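Local coordinates for trwC protein (Escherichia coli, PDB 1QX0), which probably nicks one strand of plasmid DNA at the origin of transfer during conjugation, this chain being the metal-binding relaxase domain of a longer protein, at residues D103-K108 with Q205-Q210; K147-T152 with L160-V165; R156-H161 with E230-R235. One frame throughout, in Å; residues are numbered along the deposited sequence.

Contact 1 (D103-K108 with Q205-Q210)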
loop_
_atom_site.group_PDB
_atom_site.type_symbol
_atom_site.label_atom_id
_atom_site.label_comp_id
_atom_site.label_asym_id
_atom_site.label_seq_id
_atom_site.Cartn_x
_atom_site.Cartn_y
_atom_site.Cartn_z
ATOM N N ASP B 103 -8.120 -15.808 10.371
ATOM C CA ASP B 103 -8.857 -14.910 11.260
ATOM C C ASP B 103 -9.277 -13.644 10.522
ATOM O O ASP B 103 -8.470 -12.708 10.361
ATOM C CB ASP B 103 -8.034 -14.534 12.487
ATOM C CG ASP B 103 -8.822 -13.673 13.479
ATOM O OD1 ASP B 103 -8.427 -13.611 14.666
ATOM O OD2 ASP B 103 -9.854 -13.024 13.188
ATOM N N ALA B 104 -10.538 -13.620 10.103
ATOM C CA ALA B 104 -11.093 -12.553 9.271
ATOM C C ALA B 104 -11.107 -11.210 9.976
ATOM O O ALA B 104 -11.096 -10.181 9.324
ATOM C CB ALA B 104 -12.519 -12.917 8.819
ATOM N N GLU B 105 -11.148 -11.224 11.307
ATOM C CA GLU B 105 -11.163 -9.976 12.085
ATOM C C GLU B 105 -9.859 -9.218 11.926
ATOM O O GLU B 105 -9.832 -8.003 12.027
ATOM C CB GLU B 105 -11.409 -10.219 13.584
ATOM C CG GLU B 105 -12.717 -10.883 14.003
ATOM C CD GLU B 105 -13.831 -10.737 12.993
ATOM O OE1 GLU B 105 -14.353 -9.593 12.833
ATOM O OE2 GLU B 105 -14.178 -11.771 12.364
ATOM N N ILE B 106 -8.785 -9.951 11.651
ATOM C CA ILE B 106 -7.497 -9.329 11.411
ATOM C C ILE B 106 -7.493 -8.579 10.078
ATOM O O ILE B 106 -6.949 -7.484 9.994
ATOM C CB ILE B 106 -6.370 -10.352 11.533
ATOM C CG1 ILE B 106 -6.304 -10.833 12.983
ATOM C CG2 ILE B 106 -5.039 -9.730 11.060
ATOM C CD1 ILE B 106 -5.122 -11.710 13.315
ATOM N N ILE B 107 -8.149 -9.135 9.060
ATOM C CA ILE B 107 -8.342 -8.419 7.792
ATOM C C ILE B 107 -9.006 -7.064 8.046
ATOM O O ILE B 107 -8.562 -6.028 7.557
ATOM C CB ILE B 107 -9.194 -9.243 6.789
ATOM C CG1 ILE B 107 -8.573 -10.606 6.512
ATOM C CG2 ILE B 107 -9.326 -8.490 5.432
ATOM C CD1 ILE B 107 -7.151 -10.538 5.990
ATOM N N LYS B 108 -10.072 -7.076 8.828
ATOM C CA LYS B 108 -10.803 -5.863 9.134
ATOM C C LYS B 108 -9.910 -4.913 9.968
ATOM O O LYS B 108 -9.861 -3.703 9.720
ATOM C CB LYS B 108 -12.138 -6.197 9.827
ATOM C CG LYS B 108 -13.155 -4.999 9.851
ATOM C CD LYS B 108 -14.468 -5.352 10.553
ATOM C CE LYS B 108 -15.164 -6.571 9.912
ATOM N NZ LYS B 108 -16.357 -6.977 10.716
ATOM N N GLN B 205 -5.109 -5.576 19.608
ATOM C CA GLN B 205 -5.352 -5.577 21.052
ATOM C C GLN B 205 -6.815 -5.773 21.430
ATOM O O GLN B 205 -7.091 -6.539 22.329
ATOM C CB GLN B 205 -4.738 -4.342 21.717
ATOM C CG GLN B 205 -3.263 -4.569 21.932
ATOM C CD GLN B 205 -2.479 -3.315 22.280
ATOM O OE1 GLN B 205 -1.349 -3.406 22.812
ATOM N NE2 GLN B 205 -3.035 -2.153 21.950
ATOM N N LYS B 206 -7.751 -5.170 20.698
ATOM C CA LYS B 206 -9.189 -5.378 20.986
ATOM C C LYS B 206 -9.675 -6.768 20.607
ATOM O O LYS B 206 -10.733 -7.212 21.036
ATOM C CB LYS B 206 -10.073 -4.368 20.260
ATOM C CG LYS B 206 -9.764 -2.917 20.540
ATOM C CD LYS B 206 -10.955 -2.039 20.164
ATOM C CE LYS B 206 -11.349 -2.235 18.715
ATOM N NZ LYS B 206 -12.500 -3.181 18.651
ATOM N N LEU B 207 -8.917 -7.454 19.784
ATOM C CA LEU B 207 -9.266 -8.824 19.450
ATOM C C LEU B 207 -8.690 -9.783 20.477
ATOM O O LEU B 207 -8.965 -10.981 20.428
ATOM C CB LEU B 207 -8.741 -9.183 18.049
ATOM C CG LEU B 207 -9.411 -8.517 16.846
ATOM C CD1 LEU B 207 -8.799 -9.092 15.568
ATOM C CD2 LEU B 207 -10.940 -8.730 16.888
ATOM N N GLY B 208 -7.847 -9.274 21.370
ATOM C CA GLY B 208 -7.257 -10.129 22.373
ATOM C C GLY B 208 -5.881 -10.677 22.104
ATOM O O GLY B 208 -5.447 -11.582 22.831
ATOM N N TYR B 209 -5.186 -10.163 21.080
ATOM C CA TYR B 209 -3.801 -10.556 20.855
ATOM C C TYR B 209 -2.862 -9.764 21.724
ATOM O O TYR B 209 -3.140 -8.627 22.098
ATOM C CB TYR B 209 -3.394 -10.396 19.372
ATOM C CG TYR B 209 -4.176 -11.308 18.489
ATOM C CD1 TYR B 209 -5.220 -10.821 17.722
ATOM C CD2 TYR B 209 -3.910 -12.684 18.458
ATOM C CE1 TYR B 209 -5.971 -11.661 16.941
ATOM C CE2 TYR B 209 -4.672 -13.537 17.658
ATOM C CZ TYR B 209 -5.695 -13.012 16.912
ATOM O OH TYR B 209 -6.450 -13.821 16.103
ATOM N N GLN B 210 -1.730 -10.364 22.043
ATOM C CA GLN B 210 -0.671 -9.616 22.697
ATOM C C GLN B 210 0.421 -9.311 21.689
ATOM O O GLN B 210 0.740 -10.137 20.831
ATOM C CB GLN B 210 -0.075 -10.401 23.850
ATOM C CG GLN B 210 1.080 -9.645 24.446
ATOM C CD GLN B 210 1.440 -10.122 25.795
ATOM O OE1 GLN B 210 0.955 -9.591 26.794
ATOM N NE2 GLN B 210 2.297 -11.143 25.851
#

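Contact 2 (K147-T152 with L160-V165). With ZN (zinc ion), chain D.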
loop_
_atom_site.group_PDB
_atom_site.type_symbol
_atom_site.label_atom_id
_atom_site.label_comp_id
_atom_site.label_asym_id
_atom_site.label_seq_id
_atom_site.Cartn_x
_atom_site.Cartn_y
_atom_site.Cartn_z
ATOM N N LYS B 147 -8.301 1.785 -3.263
ATOM C CA LYS B 147 -7.571 0.896 -2.381
ATOM C C LYS B 147 -7.708 -0.545 -2.861
ATOM O O LYS B 147 -8.826 -1.021 -3.120
ATOM C CB LYS B 147 -8.139 1.005 -0.964
ATOM C CG LYS B 147 -8.137 2.405 -0.342
ATOM C CD LYS B 147 -8.583 2.296 1.130
ATOM C CE LYS B 147 -10.106 2.195 1.263
ATOM N NZ LYS B 147 -10.577 2.117 2.721
ATOM N N PHE B 148 -6.569 -1.242 -2.961
ATOM C CA PHE B 148 -6.518 -2.622 -3.449
ATOM C C PHE B 148 -5.788 -3.507 -2.444
ATOM O O PHE B 148 -4.559 -3.457 -2.312
ATOM C CB PHE B 148 -5.865 -2.674 -4.847
ATOM C CG PHE B 148 -6.505 -1.736 -5.831
ATOM C CD1 PHE B 148 -6.037 -0.418 -5.974
ATOM C CD2 PHE B 148 -7.622 -2.139 -6.576
ATOM C CE1 PHE B 148 -6.650 0.470 -6.879
ATOM C CE2 PHE B 148 -8.239 -1.262 -7.466
ATOM C CZ PHE B 148 -7.755 0.064 -7.596
ATOM N N ARG B 149 -6.563 -4.297 -1.713
ATOM C CA ARG B 149 -6.011 -5.195 -0.704
ATOM C C ARG B 149 -5.572 -6.518 -1.342
ATOM O O ARG B 149 -6.302 -7.119 -2.141
ATOM C CB ARG B 149 -7.024 -5.443 0.418
ATOM C CG ARG B 149 -6.411 -6.112 1.657
ATOM C CD ARG B 149 -7.387 -6.606 2.709
ATOM N NE ARG B 149 -8.286 -7.586 2.150
ATOM C CZ ARG B 149 -9.613 -7.524 2.205
ATOM N NH1 ARG B 149 -10.319 -8.486 1.640
ATOM N NH2 ARG B 149 -10.240 -6.541 2.843
ATOM N N HIS B 150 -4.372 -6.961 -0.969
ATOM C CA HIS B 150 -3.738 -8.146 -1.534
ATOM C C HIS B 150 -3.264 -9.039 -0.401
ATOM O O HIS B 150 -3.108 -8.573 0.714
ATOM C CB HIS B 150 -2.541 -7.709 -2.366
ATOM C CG HIS B 150 -2.912 -7.012 -3.642
ATOM N ND1 HIS B 150 -1.973 -6.492 -4.500
ATOM C CD2 HIS B 150 -4.115 -6.785 -4.223
ATOM C CE1 HIS B 150 -2.581 -5.967 -5.552
ATOM N NE2 HIS B 150 -3.882 -6.135 -5.409
ATOM N N GLU B 151 -2.995 -10.316 -0.700
ATOM C CA GLU B 151 -2.718 -11.299 0.348
ATOM C C GLU B 151 -1.414 -12.067 0.208
ATOM O O GLU B 151 -1.076 -12.841 1.099
ATOM C CB GLU B 151 -3.900 -12.290 0.488
ATOM C CG GLU B 151 -5.246 -11.624 0.726
ATOM C CD GLU B 151 -6.419 -12.604 0.820
ATOM O OE1 GLU B 151 -6.215 -13.820 0.565
ATOM O OE2 GLU B 151 -7.552 -12.144 1.158
ATOM N N THR B 152 -0.684 -11.892 -0.889
ATOM C CA THR B 152 0.496 -12.726 -1.129
ATOM C C THR B 152 1.707 -11.965 -1.621
ATOM O O THR B 152 1.563 -10.932 -2.306
ATOM C CB THR B 152 0.216 -13.908 -2.110
ATOM O OG1 THR B 152 0.058 -13.401 -3.436
ATOM C CG2 THR B 152 -1.124 -14.565 -1.850
ATOM N N LEU B 160 -0.151 -9.709 3.920
ATOM C CA LEU B 160 -1.322 -8.855 3.897
ATOM C C LEU B 160 -0.829 -7.450 3.637
ATOM O O LEU B 160 -0.126 -6.853 4.464
ATOM C CB LEU B 160 -2.114 -8.927 5.228
ATOM C CG LEU B 160 -3.420 -8.126 5.444
ATOM C CD1 LEU B 160 -4.486 -8.447 4.413
ATOM C CD2 LEU B 160 -3.986 -8.473 6.808
ATOM N N HIS B 161 -1.196 -6.920 2.483
ATOM C CA HIS B 161 -0.871 -5.529 2.150
ATOM C C HIS B 161 -1.955 -4.876 1.334
ATOM O O HIS B 161 -2.690 -5.570 0.622
ATOM C CB HIS B 161 0.474 -5.446 1.409
ATOM C CG HIS B 161 0.496 -6.142 0.090
ATOM N ND1 HIS B 161 0.715 -7.503 -0.040
ATOM C CD2 HIS B 161 0.376 -5.657 -1.173
ATOM C CE1 HIS B 161 0.728 -7.822 -1.324
ATOM N NE2 HIS B 161 0.521 -6.720 -2.029
ATOM N N THR B 162 -2.035 -3.542 1.408
ATOM C CA THR B 162 -2.999 -2.773 0.614
ATOM C C THR B 162 -2.307 -1.658 -0.176
ATOM O O THR B 162 -1.541 -0.886 0.383
ATOM C CB THR B 162 -4.070 -2.111 1.536
ATOM O OG1 THR B 162 -4.886 -3.112 2.193
ATOM C CG2 THR B 162 -5.042 -1.290 0.722
ATOM N N HIS B 163 -2.616 -1.560 -1.460
ATOM C CA HIS B 163 -2.120 -0.486 -2.296
ATOM C C HIS B 163 -3.181 0.578 -2.281
ATOM O O HIS B 163 -4.277 0.378 -2.822
ATOM C CB HIS B 163 -1.914 -0.935 -3.733
ATOM C CG HIS B 163 -0.913 -2.025 -3.893
ATOM N ND1 HIS B 163 0.437 -1.780 -4.029
ATOM C CD2 HIS B 163 -1.068 -3.368 -3.989
ATOM C CE1 HIS B 163 1.070 -2.931 -4.184
ATOM N NE2 HIS B 163 0.180 -3.907 -4.166
ATOM N N ALA B 164 -2.869 1.685 -1.637
ATOM C CA ALA B 164 -3.765 2.826 -1.633
ATOM C C ALA B 164 -3.275 3.712 -2.756
ATOM O O ALA B 164 -2.273 4.405 -2.612
ATOM C CB ALA B 164 -3.732 3.552 -0.278
ATOM N N VAL B 165 -3.964 3.646 -3.888
ATOM C CA VAL B 165 -3.602 4.453 -5.032
ATOM C C VAL B 165 -4.333 5.811 -4.943
ATOM O O VAL B 165 -5.537 5.884 -5.183
ATOM C CB VAL B 165 -3.920 3.703 -6.365
ATOM C CG1 VAL B 165 -3.591 4.571 -7.567
ATOM C CG2 VAL B 165 -3.129 2.388 -6.443
HETATM ZN ZN ZN D . 0.031 -6.176 -4.061
HETATM O O HOH W 1 2.474 -6.387 -4.516
#

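Contact 3 (R156-H161 with E230-R235). With ZN (zinc ion), chain D; nucleotides of chain A.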
loop_
_atom_site.group_PDB
_atom_site.type_symbol
_atom_site.label_atom_id
_atom_site.label_comp_id
_atom_site.label_asym_id
_atom_site.label_seq_id
_atom_site.Cartn_x
_atom_site.Cartn_y
_atom_site.Cartn_z
ATOM N N ARG B 156 4.910 -15.879 -2.956
ATOM C CA ARG B 156 3.712 -16.619 -2.576
ATOM C C ARG B 156 3.606 -16.842 -1.062
ATOM O O ARG B 156 2.831 -17.667 -0.624
ATOM C CB ARG B 156 3.642 -17.951 -3.340
ATOM C CG ARG B 156 2.669 -18.002 -4.519
ATOM C CD ARG B 156 2.814 -16.911 -5.618
ATOM N NE ARG B 156 1.886 -15.778 -5.404
ATOM C CZ ARG B 156 1.079 -15.232 -6.332
ATOM N NH1 ARG B 156 0.293 -14.206 -6.004
ATOM N NH2 ARG B 156 1.053 -15.689 -7.585
ATOM N N ASP B 157 4.377 -16.105 -0.254
ATOM C CA ASP B 157 4.160 -16.104 1.199
ATOM C C ASP B 157 2.891 -15.325 1.568
ATOM O O ASP B 157 2.437 -14.453 0.829
ATOM C CB ASP B 157 5.345 -15.487 1.941
ATOM C CG ASP B 157 6.567 -16.377 1.940
ATOM O OD1 ASP B 157 6.431 -17.600 2.179
ATOM O OD2 ASP B 157 7.710 -15.914 1.703
ATOM N N PRO B 158 2.295 -15.643 2.705
ATOM C CA PRO B 158 1.179 -14.824 3.187
ATOM C C PRO B 158 1.769 -13.403 3.426
ATOM O O PRO B 158 2.848 -13.300 4.008
ATOM C CB PRO B 158 0.782 -15.513 4.487
ATOM C CG PRO B 158 1.364 -16.849 4.397
ATOM C CD PRO B 158 2.607 -16.769 3.601
ATOM N N GLN B 159 1.114 -12.366 2.923
ATOM C CA GLN B 159 1.661 -11.005 2.928
ATOM C C GLN B 159 0.499 -10.016 2.796
ATOM O O GLN B 159 0.156 -9.600 1.692
ATOM C CB GLN B 159 2.663 -10.824 1.759
ATOM C CG GLN B 159 3.355 -9.451 1.681
ATOM C CD GLN B 159 4.084 -9.021 2.980
ATOM O OE1 GLN B 159 4.295 -9.815 3.926
ATOM N NE2 GLN B 159 4.466 -7.765 3.015
ATOM N N LEU B 160 -0.151 -9.709 3.920
ATOM C CA LEU B 160 -1.322 -8.855 3.897
ATOM C C LEU B 160 -0.829 -7.450 3.637
ATOM O O LEU B 160 -0.126 -6.853 4.464
ATOM C CB LEU B 160 -2.114 -8.927 5.228
ATOM C CG LEU B 160 -3.420 -8.126 5.444
ATOM C CD1 LEU B 160 -4.486 -8.447 4.413
ATOM C CD2 LEU B 160 -3.986 -8.473 6.808
ATOM N N HIS B 161 -1.196 -6.920 2.483
ATOM C CA HIS B 161 -0.871 -5.529 2.150
ATOM C C HIS B 161 -1.955 -4.876 1.334
ATOM O O HIS B 161 -2.690 -5.570 0.622
ATOM C CB HIS B 161 0.474 -5.446 1.409
ATOM C CG HIS B 161 0.496 -6.142 0.090
ATOM N ND1 HIS B 161 0.715 -7.503 -0.040
ATOM C CD2 HIS B 161 0.376 -5.657 -1.173
ATOM C CE1 HIS B 161 0.728 -7.822 -1.324
ATOM N NE2 HIS B 161 0.521 -6.720 -2.029
ATOM N N GLU B 230 10.587 -15.908 9.808
ATOM C CA GLU B 230 11.532 -16.022 8.688
ATOM C C GLU B 230 11.165 -17.178 7.730
ATOM O O GLU B 230 11.412 -17.092 6.534
ATOM C CB GLU B 230 12.977 -16.121 9.198
ATOM C CG GLU B 230 13.377 -14.941 10.085
ATOM C CD GLU B 230 14.732 -15.082 10.791
ATOM O OE1 GLU B 230 15.040 -16.171 11.348
ATOM O OE2 GLU B 230 15.489 -14.072 10.817
ATOM N N GLY B 231 10.501 -18.212 8.235
ATOM C CA GLY B 231 10.112 -19.337 7.387
ATOM C C GLY B 231 9.061 -18.935 6.369
ATOM O O GLY B 231 8.844 -19.622 5.384
ATOM N N PHE B 232 8.438 -17.787 6.619
ATOM C CA PHE B 232 7.373 -17.221 5.791
ATOM C C PHE B 232 7.823 -15.863 5.220
ATOM O O PHE B 232 7.012 -15.094 4.722
ATOM C CB PHE B 232 6.084 -17.056 6.632
ATOM C CG PHE B 232 5.223 -18.328 6.726
ATOM C CD1 PHE B 232 5.082 -18.994 7.920
ATOM C CD2 PHE B 232 4.548 -18.832 5.600
ATOM C CE1 PHE B 232 4.286 -20.160 8.011
ATOM C CE2 PHE B 232 3.757 -19.961 5.672
ATOM C CZ PHE B 232 3.618 -20.638 6.897
ATOM N N SER B 233 9.115 -15.555 5.321
ATOM C CA SER B 233 9.657 -14.373 4.650
ATOM C C SER B 233 10.711 -14.724 3.591
ATOM O O SER B 233 11.898 -14.437 3.776
ATOM C CB SER B 233 10.215 -13.383 5.697
ATOM O OG SER B 233 9.301 -13.212 6.785
ATOM N N LYS B 234 10.282 -15.308 2.483
ATOM C CA LYS B 234 11.203 -15.756 1.435
ATOM C C LYS B 234 11.905 -14.602 0.701
ATOM O O LYS B 234 13.131 -14.629 0.528
ATOM C CB LYS B 234 10.493 -16.669 0.412
ATOM C CG LYS B 234 10.535 -18.171 0.748
ATOM C CD LYS B 234 9.407 -18.958 0.050
ATOM C CE LYS B 234 9.303 -20.361 0.629
ATOM N NZ LYS B 234 8.289 -21.244 -0.083
ATOM N N ARG B 235 11.144 -13.595 0.269
ATOM C CA ARG B 235 11.759 -12.354 -0.269
ATOM C C ARG B 235 12.827 -11.747 0.649
ATOM O O ARG B 235 13.905 -11.358 0.179
ATOM C CB ARG B 235 10.683 -11.332 -0.600
ATOM C CG ARG B 235 9.790 -11.795 -1.722
ATOM C CD ARG B 235 10.515 -11.797 -3.077
ATOM N NE ARG B 235 10.933 -10.432 -3.385
ATOM C CZ ARG B 235 12.182 -10.047 -3.662
ATOM N NH1 ARG B 235 13.207 -10.920 -3.741
ATOM N NH2 ARG B 235 12.390 -8.772 -3.911
HETATM ZN ZN ZN D . 0.031 -6.176 -4.061
ATOM P P DC A 24 8.532 -10.855 2.987
ATOM O OP1 DC A 24 7.473 -11.728 2.402
ATOM O OP2 DC A 24 9.879 -11.454 3.210
ATOM O "O5'" DC A 24 8.670 -9.551 2.067
ATOM C "C5'" DC A 24 7.535 -8.801 1.640
ATOM C "C4'" DC A 24 7.971 -7.651 0.733
ATOM O "O4'" DC A 24 8.804 -6.774 1.530
ATOM C "C3'" DC A 24 8.856 -8.026 -0.469
ATOM O "O3'" DC A 24 8.674 -7.179 -1.501
ATOM C "C2'" DC A 24 10.296 -7.791 -0.033
ATOM C "C1'" DC A 24 10.073 -6.611 0.905
ATOM N N1 DC A 24 11.140 -6.447 1.886
ATOM C C2 DC A 24 11.973 -5.326 1.731
ATOM O O2 DC A 24 11.780 -4.522 0.826
ATOM N N3 DC A 24 12.972 -5.103 2.579
ATOM C C4 DC A 24 13.190 -5.957 3.555
ATOM N N4 DC A 24 14.218 -5.643 4.345
ATOM C C5 DC A 24 12.367 -7.119 3.751
ATOM C C6 DC A 24 11.363 -7.332 2.883
ATOM P P DT A 23 10.754 -8.118 9.266
ATOM O OP1 DT A 23 9.925 -8.659 10.360
ATOM O OP2 DT A 23 12.223 -8.400 9.199
ATOM O "O5'" DT A 23 10.057 -8.527 7.908
ATOM C "C5'" DT A 23 9.836 -9.929 7.594
ATOM C "C4'" DT A 23 8.661 -10.088 6.634
ATOM O "O4'" DT A 23 7.551 -9.354 7.180
ATOM C "C3'" DT A 23 8.830 -9.503 5.236
ATOM O "O3'" DT A 23 7.996 -10.196 4.318
ATOM C "C2'" DT A 23 8.282 -8.089 5.300
ATOM C "C1'" DT A 23 7.172 -8.295 6.318
ATOM N N1 DT A 23 6.801 -7.047 7.080
ATOM C C2 DT A 23 5.932 -6.179 6.453
ATOM O O2 DT A 23 5.473 -6.359 5.344
ATOM N N3 DT A 23 5.609 -5.056 7.159
ATOM C C4 DT A 23 6.054 -4.725 8.423
ATOM O O4 DT A 23 5.684 -3.690 8.960
ATOM C C5 DT A 23 6.952 -5.662 9.042
ATOM C C7 DT A 23 7.505 -5.343 10.407
ATOM C C6 DT A 23 7.293 -6.774 8.350
ATOM P P DT A 25 8.336 -7.806 -2.926
ATOM O OP1 DT A 25 7.242 -8.833 -2.756
ATOM O OP2 DT A 25 9.569 -8.307 -3.541
ATOM O "O5'" DT A 25 7.905 -6.417 -3.601
ATOM C "C5'" DT A 25 6.545 -6.145 -3.965
ATOM C "C4'" DT A 25 6.384 -4.674 -4.308
ATOM O "O4'" DT A 25 6.831 -4.439 -5.669
ATOM C "C3'" DT A 25 4.958 -4.160 -4.356
ATOM O "O3'" DT A 25 4.389 -3.998 -3.060
ATOM C "C2'" DT A 25 5.172 -2.851 -5.125
ATOM C "C1'" DT A 25 6.130 -3.337 -6.226
HETATM O O HOH W 2 5.283 -20.077 -0.697
HETATM O O HOH W 3 7.964 -13.623 0.657
HETATM O O HOH W 1 2.474 -6.387 -4.516
#

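Contact 1 (D103-K108 with Q205-Q210)
Tyr-209 and Asp-103 approach each other from opposite directions, and the hydroxyl OH of Tyr-209 donates to Asp-103 OD1 at 2.5 Å, a very short hydrogen bond. The acceptor lies at the edge of the phenol ring, in its plane, while the carboxylate is turned about 50° from the ring. Beside this polar pair runs a small apolar seam. Ile-106 lays its CD1 3.7 Å from Tyr-209 CE1, the two side chains crossing at about a right angle. Leu-207 pushes CD1 to 3.5 Å from Glu-105 CB and also meets Ile-106 CG1 at 4.0 Å, so its isobutyl end rests on the first turn of helix 104-122.

The second shell fixes these groups. Asp-103 is the N-cap of that helix: a chi1 of -176° places the carboxylate beside its own carbonyl carbon, from where OD2 reaches forward to Glu-105 N at 2.9 Å, approached on the anti side and 23° out of the carboxylate plane. On the other segment, Gly-208 ends helix 189-207 in a Schellman motif with positive phi, and this turn carries the chain from Leu-207 round to Tyr-209. Behind the seam, Ile-106 packs on Val-94, Gln-97 and Ala-98 of helix 92-99, and Tyr-209 also touches Gln-97.

One carboxylate therefore does two jobs, each oxygen with its own donor: OD2 caps a helix start and OD1 ties that start to Tyr-209, two residues past the end of helix 189-207. The helix N-terminus, and more tentatively the phenol, would probably stabilise Asp-103 as an anion.

Contact 2 (K147-T152 with L160-V165)
His-150 ND1, at 2.1 Å, and His-161 NE2, at 2.2 Å, bind the same zinc ion from neighbouring antiparallel strands. His-163 NE2 is the third protein ligand at 2.3 Å, and a water stands 2.5 Å from the zinc. Each imidazole is also held through its other nitrogen: His-150 NE2 by Tyr-18 O, His-161 ND1 by Gln-159 O and His-163 ND1 by Asp-85 OD2.

The backbone sets the spacing of these ligands. His-150 with His-161, and Phe-148 with His-163, are hydrogen-bonded pairs of two bonds each; the shortest runs from His-150 N to His-161 O at 2.7 Å, nearly along the C=O axis (177°). All four side chains leave on the face that carries the metal. His-161 has CG between its backbone N and carbonyl carbon (chi1 63°), which swings the ring back under His-150, whose CB lies over one imidazole face in a CH-pi contact. The two rings stand 86° apart, whereas His-163 meets His-150 ND1 with its edge.

Farther along this face, Phe-148 CE1 and Val-165 CG2 are 4.0 Å apart, the methyl lying at the ring edge. On the reverse face Arg-149 CG lies 3.4 Å from Thr-162 OG1, and Arg-149 CD lies 3.8 Å from Leu-160 CD1. Helix 104-122 covers that side: Ile-107 packs on Arg-149 and Leu-160, Asp-111 pairs with the Arg-149 guanidinium, and His-110 bonds Thr-162 OG1.

A hairpin presenting three histidines to one metal, two of them flanking a single residue, is the HUH-type metal site characteristic of relaxases and related Rep nucleases.

Contact 3 (R156-H161 with E230-R235)
Asp-157, just before strand 158-171, and Pro-158, its first residue, pack against Phe-232 in the turn after helix 226-231 and Lys-234 at the start of helix 234-245; the entry to a strand of the main sheet of the relaxase fold thus meets the junction of two helices, directly beside the bound DNA. Its one direct hydrogen bond runs from Lys-234 N to Asp-157 OD2 at 2.8 Å and is close to straight (163°), with the amide almost in line with the CG-OD2 bond. Ser-233 occupies the N-cap position of helix 234-245 but makes no capping bond; its OG turns back to Ile-229 O, and a carboxylate from the other segment receives the first helical amide instead. With CG anti to its carbonyl carbon (chi1 -72°), Asp-157 also lies close to Phe-232 O, an acceptor satisfied by Lys-92 NZ, which holds Pro-158 O and Gln-159 OE1 as well.

Apolar packing flanks the bond: Pro-158 CD reaches 3.5 Å from Phe-232 CD2, the proline crossing the aromatic side chain at about a right angle. Leu-96 and helix 274-287 enclose the pair.

Asp-157 OD2 has a further partner. Water 3 donates to it at 2.5 Å and to OP1 of DC24 of chain A at 2.6 Å, while accepting from Arg-235 N. With an alanine here, the Lys-234 amide and this water would probably lose their shared acceptor, leaving the helix start less firmly joined to the strand.

Each segment also touches DNA directly. Gln-159 NE2 donates to O2 of DT23 of chain A at 2.9 Å, and Arg-235 grips the phosphate of DT25 of chain A, NE and NH2 lying 2.5 and 2.9 Å from its OP2.

How the contacts relate
Along the chain the segments come in the order 103-108, 147-152, 156-165, 205-210 and 230-235, so contact 2 is nested within the loop closed by contact 1, while contacts 1 and 3 interleave. Contacts 2 and 3 lie about 14 Å apart between centres and share strand 158-171, with Leu-160 and His-161 common to both; a probable hydrogen bond from Gln-159 N to Glu-151 O continues the pairing of strands 145-152 and 158-171. Contact 1, about 18 and 19 Å from the others, joins helix ends nearer the surface, and helix 104-122, which starts there, lies across the strands of contact 2. Strand 158-171 thus starts against the DNA-contacting helix junction and leads on to the zinc site.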